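Local atomic coordinates of basic membrane lipoprotein (Brucella melitensis biovar Abortus, PDB entry 3S99), a protein that binds adenine and probably other purines such as guanine, and may serve an ABC-type uptake system for them. Residues Q45-L57 against V252-K264. Sequence-based numbering, arbitrary orientation.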
loop_
_atom_site.group_PDB
_atom_site.type_symbol
_atom_site.label_atom_id
_atom_site.label_comp_id
_atom_site.label_asym_id
_atom_site.label_seq_id
_atom_site.Cartn_x
_atom_site.Cartn_y
_atom_site.Cartn_z
ATOM N N GLN A 45 6.810 -2.468 -7.920
ATOM C CA GLN A 45 7.447 -2.902 -6.674
ATOM C C GLN A 45 7.337 -4.410 -6.473
ATOM O O GLN A 45 8.287 -5.049 -6.052
ATOM C CB GLN A 45 6.814 -2.240 -5.453
ATOM C CG GLN A 45 7.434 -0.996 -4.884
ATOM C CD GLN A 45 8.947 -0.909 -4.855
ATOM O OE1 GLN A 45 9.532 -0.322 -5.743
ATOM N NE2 GLN A 45 9.567 -1.430 -3.812
ATOM N N HIS A 46 6.175 -4.995 -6.770
ATOM C CA HIS A 46 6.098 -6.458 -6.768
ATOM C C HIS A 46 7.100 -7.099 -7.719
ATOM O O HIS A 46 7.785 -8.059 -7.355
ATOM C CB HIS A 46 4.675 -6.949 -7.023
ATOM C CG HIS A 46 3.761 -6.764 -5.855
ATOM N ND1 HIS A 46 3.874 -7.513 -4.689
ATOM C CD2 HIS A 46 2.712 -5.925 -5.671
ATOM C CE1 HIS A 46 2.918 -7.145 -3.857
ATOM N NE2 HIS A 46 2.213 -6.170 -4.415
ATOM N N ASP A 47 7.231 -6.542 -8.928
ATOM C CA ASP A 47 8.055 -7.149 -9.941
ATOM C C ASP A 47 9.525 -6.885 -9.658
ATOM O O ASP A 47 10.350 -7.726 -9.975
ATOM C CB ASP A 47 7.696 -6.593 -11.310
ATOM C CG ASP A 47 8.244 -7.419 -12.452
ATOM O OD1 ASP A 47 7.824 -8.605 -12.628
ATOM O OD2 ASP A 47 9.067 -6.868 -13.189
ATOM N N GLN A 48 9.855 -5.736 -9.069
ATOM C CA GLN A 48 11.245 -5.494 -8.632
ATOM C C GLN A 48 11.614 -6.477 -7.525
ATOM O O GLN A 48 12.760 -6.863 -7.400
ATOM C CB GLN A 48 11.464 -4.044 -8.170
ATOM C CG GLN A 48 11.307 -3.033 -9.279
ATOM C CD GLN A 48 12.478 -3.067 -10.224
ATOM O OE1 GLN A 48 12.402 -3.622 -11.316
ATOM N NE2 GLN A 48 13.570 -2.489 -9.799
ATOM N N ALA A 49 10.641 -6.875 -6.723
ATOM C CA ALA A 49 10.848 -7.884 -5.659
ATOM C C ALA A 49 10.966 -9.281 -6.271
ATOM O O ALA A 49 11.789 -10.120 -5.831
ATOM C CB ALA A 49 9.708 -7.801 -4.629
ATOM N N ARG A 50 10.221 -9.545 -7.342
ATOM C CA ARG A 50 10.455 -10.783 -8.099
ATOM C C ARG A 50 11.914 -10.837 -8.578
ATOM O O ARG A 50 12.570 -11.857 -8.451
ATOM C CB ARG A 50 9.531 -10.892 -9.291
ATOM C CG ARG A 50 9.639 -12.172 -10.067
ATOM C CD ARG A 50 8.797 -12.143 -11.373
ATOM N NE ARG A 50 9.215 -11.035 -12.247
ATOM C CZ ARG A 50 10.324 -10.999 -12.982
ATOM N NH1 ARG A 50 11.166 -12.029 -13.027
ATOM N NH2 ARG A 50 10.594 -9.911 -13.705
ATOM N N LYS A 51 12.395 -9.729 -9.137
ATOM C CA LYS A 51 13.783 -9.645 -9.604
ATOM C C LYS A 51 14.820 -9.835 -8.498
ATOM O O LYS A 51 15.856 -10.447 -8.732
ATOM C CB LYS A 51 14.014 -8.323 -10.321
ATOM C CG LYS A 51 13.300 -8.245 -11.665
ATOM C CD LYS A 51 13.483 -6.840 -12.274
ATOM C CE LYS A 51 13.032 -6.772 -13.718
ATOM N NZ LYS A 51 13.081 -5.352 -14.153
ATOM N N GLU A 52 14.527 -9.327 -7.303
ATOM C CA GLU A 52 15.374 -9.556 -6.121
ATOM C C GLU A 52 15.441 -11.045 -5.784
ATOM O O GLU A 52 16.518 -11.600 -5.525
ATOM C CB GLU A 52 14.888 -8.738 -4.934
ATOM C CG GLU A 52 15.168 -7.266 -5.125
ATOM C CD GLU A 52 14.550 -6.334 -4.077
ATOM O OE1 GLU A 52 13.994 -6.776 -3.070
ATOM O OE2 GLU A 52 14.658 -5.108 -4.265
ATOM N N LEU A 53 14.292 -11.703 -5.851
ATOM C CA LEU A 53 14.243 -13.155 -5.678
ATOM C C LEU A 53 15.153 -13.859 -6.688
ATOM O O LEU A 53 15.953 -14.729 -6.309
ATOM C CB LEU A 53 12.802 -13.649 -5.831
ATOM C CG LEU A 53 12.554 -15.146 -5.882
ATOM C CD1 LEU A 53 13.050 -15.802 -4.574
ATOM C CD2 LEU A 53 11.036 -15.405 -6.158
ATOM N N VAL A 54 15.040 -13.496 -7.973
ATOM C CA VAL A 54 15.823 -14.182 -9.011
ATOM C C VAL A 54 17.328 -13.958 -8.778
ATOM O O VAL A 54 18.135 -14.860 -8.979
ATOM C CB VAL A 54 15.405 -13.736 -10.458
ATOM C CG1 VAL A 54 16.426 -14.213 -11.543
ATOM C CG2 VAL A 54 13.963 -14.225 -10.795
ATOM N N GLU A 55 17.695 -12.754 -8.365
ATOM C CA GLU A 55 19.078 -12.436 -8.088
ATOM C C GLU A 55 19.607 -13.242 -6.902
ATOM O O GLU A 55 20.723 -13.728 -6.964
ATOM C CB GLU A 55 19.262 -10.936 -7.846
ATOM C CG GLU A 55 20.704 -10.505 -7.542
ATOM C CD GLU A 55 21.663 -10.814 -8.669
ATOM O OE1 GLU A 55 21.252 -10.688 -9.852
ATOM O OE2 GLU A 55 22.838 -11.176 -8.372
ATOM N N ALA A 56 18.818 -13.398 -5.841
ATOM C CA ALA A 56 19.258 -14.152 -4.655
ATOM C C ALA A 56 19.194 -15.669 -4.851
ATOM O O ALA A 56 20.066 -16.394 -4.377
ATOM C CB ALA A 56 18.428 -13.740 -3.423
ATOM N N LEU A 57 18.166 -16.169 -5.542
ATOM C CA LEU A 57 17.995 -17.620 -5.686
ATOM C C LEU A 57 17.834 -18.060 -7.140
ATOM O O LEU A 57 17.160 -19.056 -7.425
ATOM C CB LEU A 57 16.801 -18.111 -4.867
ATOM C CG LEU A 57 16.838 -17.734 -3.382
ATOM C CD1 LEU A 57 15.479 -17.987 -2.762
ATOM C CD2 LEU A 57 17.936 -18.527 -2.676
ATOM N N VAL A 252 7.169 3.021 0.768
ATOM C CA VAL A 252 7.779 2.050 -0.107
ATOM C C VAL A 252 7.510 0.669 0.466
ATOM O O VAL A 252 7.660 0.442 1.657
ATOM C CB VAL A 252 9.296 2.269 -0.276
ATOM C CG1 VAL A 252 9.954 1.122 -1.121
ATOM C CG2 VAL A 252 9.584 3.643 -0.927
ATOM N N ASP A 253 7.100 -0.241 -0.404
ATOM C CA ASP A 253 6.713 -1.596 -0.013
ATOM C C ASP A 253 7.924 -2.475 -0.257
ATOM O O ASP A 253 8.351 -2.591 -1.411
ATOM C CB ASP A 253 5.573 -2.081 -0.897
ATOM C CG ASP A 253 4.327 -1.240 -0.753
ATOM O OD1 ASP A 253 4.180 -0.568 0.283
ATOM O OD2 ASP A 253 3.475 -1.286 -1.653
ATOM N N GLU A 254 8.463 -3.109 0.787
ATOM C CA GLU A 254 9.668 -3.939 0.588
ATOM C C GLU A 254 9.333 -5.450 0.577
ATOM O O GLU A 254 9.472 -6.144 1.565
ATOM C CB GLU A 254 10.738 -3.605 1.624
ATOM C CG GLU A 254 11.357 -2.202 1.467
ATOM C CD GLU A 254 12.234 -2.050 0.207
ATOM O OE1 GLU A 254 12.815 -3.036 -0.314
ATOM O OE2 GLU A 254 12.317 -0.908 -0.280
ATOM N N TRP A 255 8.923 -5.960 -0.571
ATOM C CA TRP A 255 8.474 -7.342 -0.622
ATOM C C TRP A 255 9.614 -8.342 -0.768
ATOM O O TRP A 255 9.449 -9.522 -0.491
ATOM C CB TRP A 255 7.491 -7.537 -1.755
ATOM C CG TRP A 255 6.345 -6.551 -1.843
ATOM C CD1 TRP A 255 6.148 -5.631 -2.826
ATOM C CD2 TRP A 255 5.232 -6.416 -0.942
ATOM N NE1 TRP A 255 4.971 -4.956 -2.615
ATOM C CE2 TRP A 255 4.410 -5.403 -1.447
ATOM C CE3 TRP A 255 4.876 -7.027 0.274
ATOM C CZ2 TRP A 255 3.233 -5.024 -0.817
ATOM C CZ3 TRP A 255 3.731 -6.648 0.885
ATOM C CH2 TRP A 255 2.918 -5.653 0.360
ATOM N N GLY A 256 10.773 -7.884 -1.220
ATOM C CA GLY A 256 11.841 -8.802 -1.648
ATOM C C GLY A 256 12.329 -9.786 -0.601
ATOM O O GLY A 256 12.390 -10.979 -0.865
ATOM N N PRO A 257 12.687 -9.290 0.588
ATOM C CA PRO A 257 13.125 -10.220 1.629
ATOM C C PRO A 257 12.066 -11.250 1.985
ATOM O O PRO A 257 12.390 -12.408 2.203
ATOM C CB PRO A 257 13.453 -9.290 2.810
ATOM C CG PRO A 257 13.915 -7.962 2.098
ATOM C CD PRO A 257 12.937 -7.872 0.941
ATOM N N TYR A 258 10.798 -10.850 1.984
ATOM C CA TYR A 258 9.704 -11.766 2.276
ATOM C C TYR A 258 9.597 -12.838 1.188
ATOM O O TYR A 258 9.514 -14.045 1.475
ATOM C CB TYR A 258 8.370 -10.991 2.421
ATOM C CG TYR A 258 7.211 -11.920 2.746
ATOM C CD1 TYR A 258 7.094 -12.475 4.018
ATOM C CD2 TYR A 258 6.278 -12.277 1.793
ATOM C CE1 TYR A 258 6.085 -13.361 4.338
ATOM C CE2 TYR A 258 5.232 -13.179 2.108
ATOM C CZ TYR A 258 5.159 -13.723 3.382
ATOM O OH TYR A 258 4.166 -14.588 3.754
ATOM N N TYR A 259 9.655 -12.417 -0.068
ATOM C CA TYR A 259 9.566 -13.367 -1.185
ATOM C C TYR A 259 10.728 -14.362 -1.156
ATOM O O TYR A 259 10.559 -15.540 -1.397
ATOM C CB TYR A 259 9.534 -12.614 -2.521
ATOM C CG TYR A 259 8.237 -11.840 -2.772
ATOM C CD1 TYR A 259 7.140 -11.951 -1.905
ATOM C CD2 TYR A 259 8.099 -11.029 -3.890
ATOM C CE1 TYR A 259 5.968 -11.269 -2.137
ATOM C CE2 TYR A 259 6.894 -10.337 -4.139
ATOM C CZ TYR A 259 5.848 -10.471 -3.265
ATOM O OH TYR A 259 4.678 -9.817 -3.491
ATOM N N ILE A 260 11.920 -13.878 -0.859
ATOM C CA ILE A 260 13.076 -14.761 -0.766
ATOM C C ILE A 260 12.867 -15.766 0.383
ATOM O O ILE A 260 13.065 -16.957 0.190
ATOM C CB ILE A 260 14.366 -13.940 -0.604
ATOM C CG1 ILE A 260 14.684 -13.209 -1.922
ATOM C CG2 ILE A 260 15.562 -14.854 -0.170
ATOM C CD1 ILE A 260 15.579 -11.999 -1.790
ATOM N N ASP A 261 12.450 -15.291 1.556
ATOM C CA ASP A 261 12.270 -16.182 2.722
ATOM C C ASP A 261 11.272 -17.322 2.425
ATOM O O ASP A 261 11.559 -18.481 2.668
ATOM C CB ASP A 261 11.823 -15.382 3.954
ATOM C CG ASP A 261 11.545 -16.278 5.168
ATOM O OD1 ASP A 261 12.497 -16.885 5.672
ATOM O OD2 ASP A 261 10.364 -16.400 5.583
ATOM N N ARG A 262 10.136 -16.981 1.832
ATOM C CA ARG A 262 9.106 -17.954 1.499
ATOM C C ARG A 262 9.527 -18.923 0.410
ATOM O O ARG A 262 9.183 -20.091 0.490
ATOM C CB ARG A 262 7.799 -17.239 1.106
ATOM C CG ARG A 262 7.295 -16.272 2.159
ATOM C CD ARG A 262 7.166 -16.906 3.560
ATOM N NE ARG A 262 5.969 -17.760 3.674
ATOM C CZ ARG A 262 5.789 -18.681 4.602
ATOM N NH1 ARG A 262 6.737 -18.925 5.479
ATOM N NH2 ARG A 262 4.653 -19.366 4.650
ATOM N N ALA A 263 10.290 -18.460 -0.591
ATOM C CA ALA A 263 10.828 -19.362 -1.620
ATOM C C ALA A 263 11.834 -20.331 -1.010
ATOM O O ALA A 263 11.802 -21.544 -1.305
ATOM C CB ALA A 263 11.467 -18.575 -2.769
ATOM N N LYS A 264 12.682 -19.814 -0.117
ATOM C CA LYS A 264 13.618 -20.655 0.643
ATOM C C LYS A 264 12.874 -21.715 1.469
ATOM O O LYS A 264 13.284 -22.879 1.516
ATOM C CB LYS A 264 14.456 -19.799 1.591
ATOM C CG LYS A 264 15.674 -19.127 0.946
ATOM C CD LYS A 264 16.331 -18.164 1.928
ATOM C CE LYS A 264 17.539 -17.485 1.311
ATOM N NZ LYS A 264 18.318 -16.775 2.331
HETATM O O HOH W 1 12.086 -5.205 -1.901
#
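His46 lies flat on the five-membered ring of Trp255 in an offset stack, planes 10° apart, while its ND1 shares a hydrogen bond of 2.7 Å with Tyr259 OH at the imidazole edge. Histidine suits this place because one small ring offers both a stacking face and a polar edge. Gln45 NE2 gives Asp253 O a nearly straight bond (2.9 Å). Next to it the backbones come closest, Ala49 CA and Gly256 CA lying 4.2 Å apart; Ala49 CB fits against Trp255 CB and the Tyr259 ring, and glycine leaves room for Glu52 OE1. Farther along, Ile260 is a knob among Glu52, Leu53, Ala56 and Leu57. Leu53, with CG anti to its backbone nitrogen (chi1 172°), brings CD1 to 3.7 Å from Ala263 CB.

On the looser solvent side, a water links Glu52 OE1, Glu254 OE1 and Gly256 N, probably easing the closeness of two carboxylates. At the far end Leu57 rests on the aliphatic part of exposed Lys264.

The helices cross at -48°. Beneath, Leu53 meets strand 27-32, and His46 meets adenine-binding Trp42 edge-to-face. Strand 247-253, in the other domain's mixed sheet, turns into helix 256-268: an interdomain crossing beside the adenine site, consistent with the two-domain PBP1/BMP-like fold.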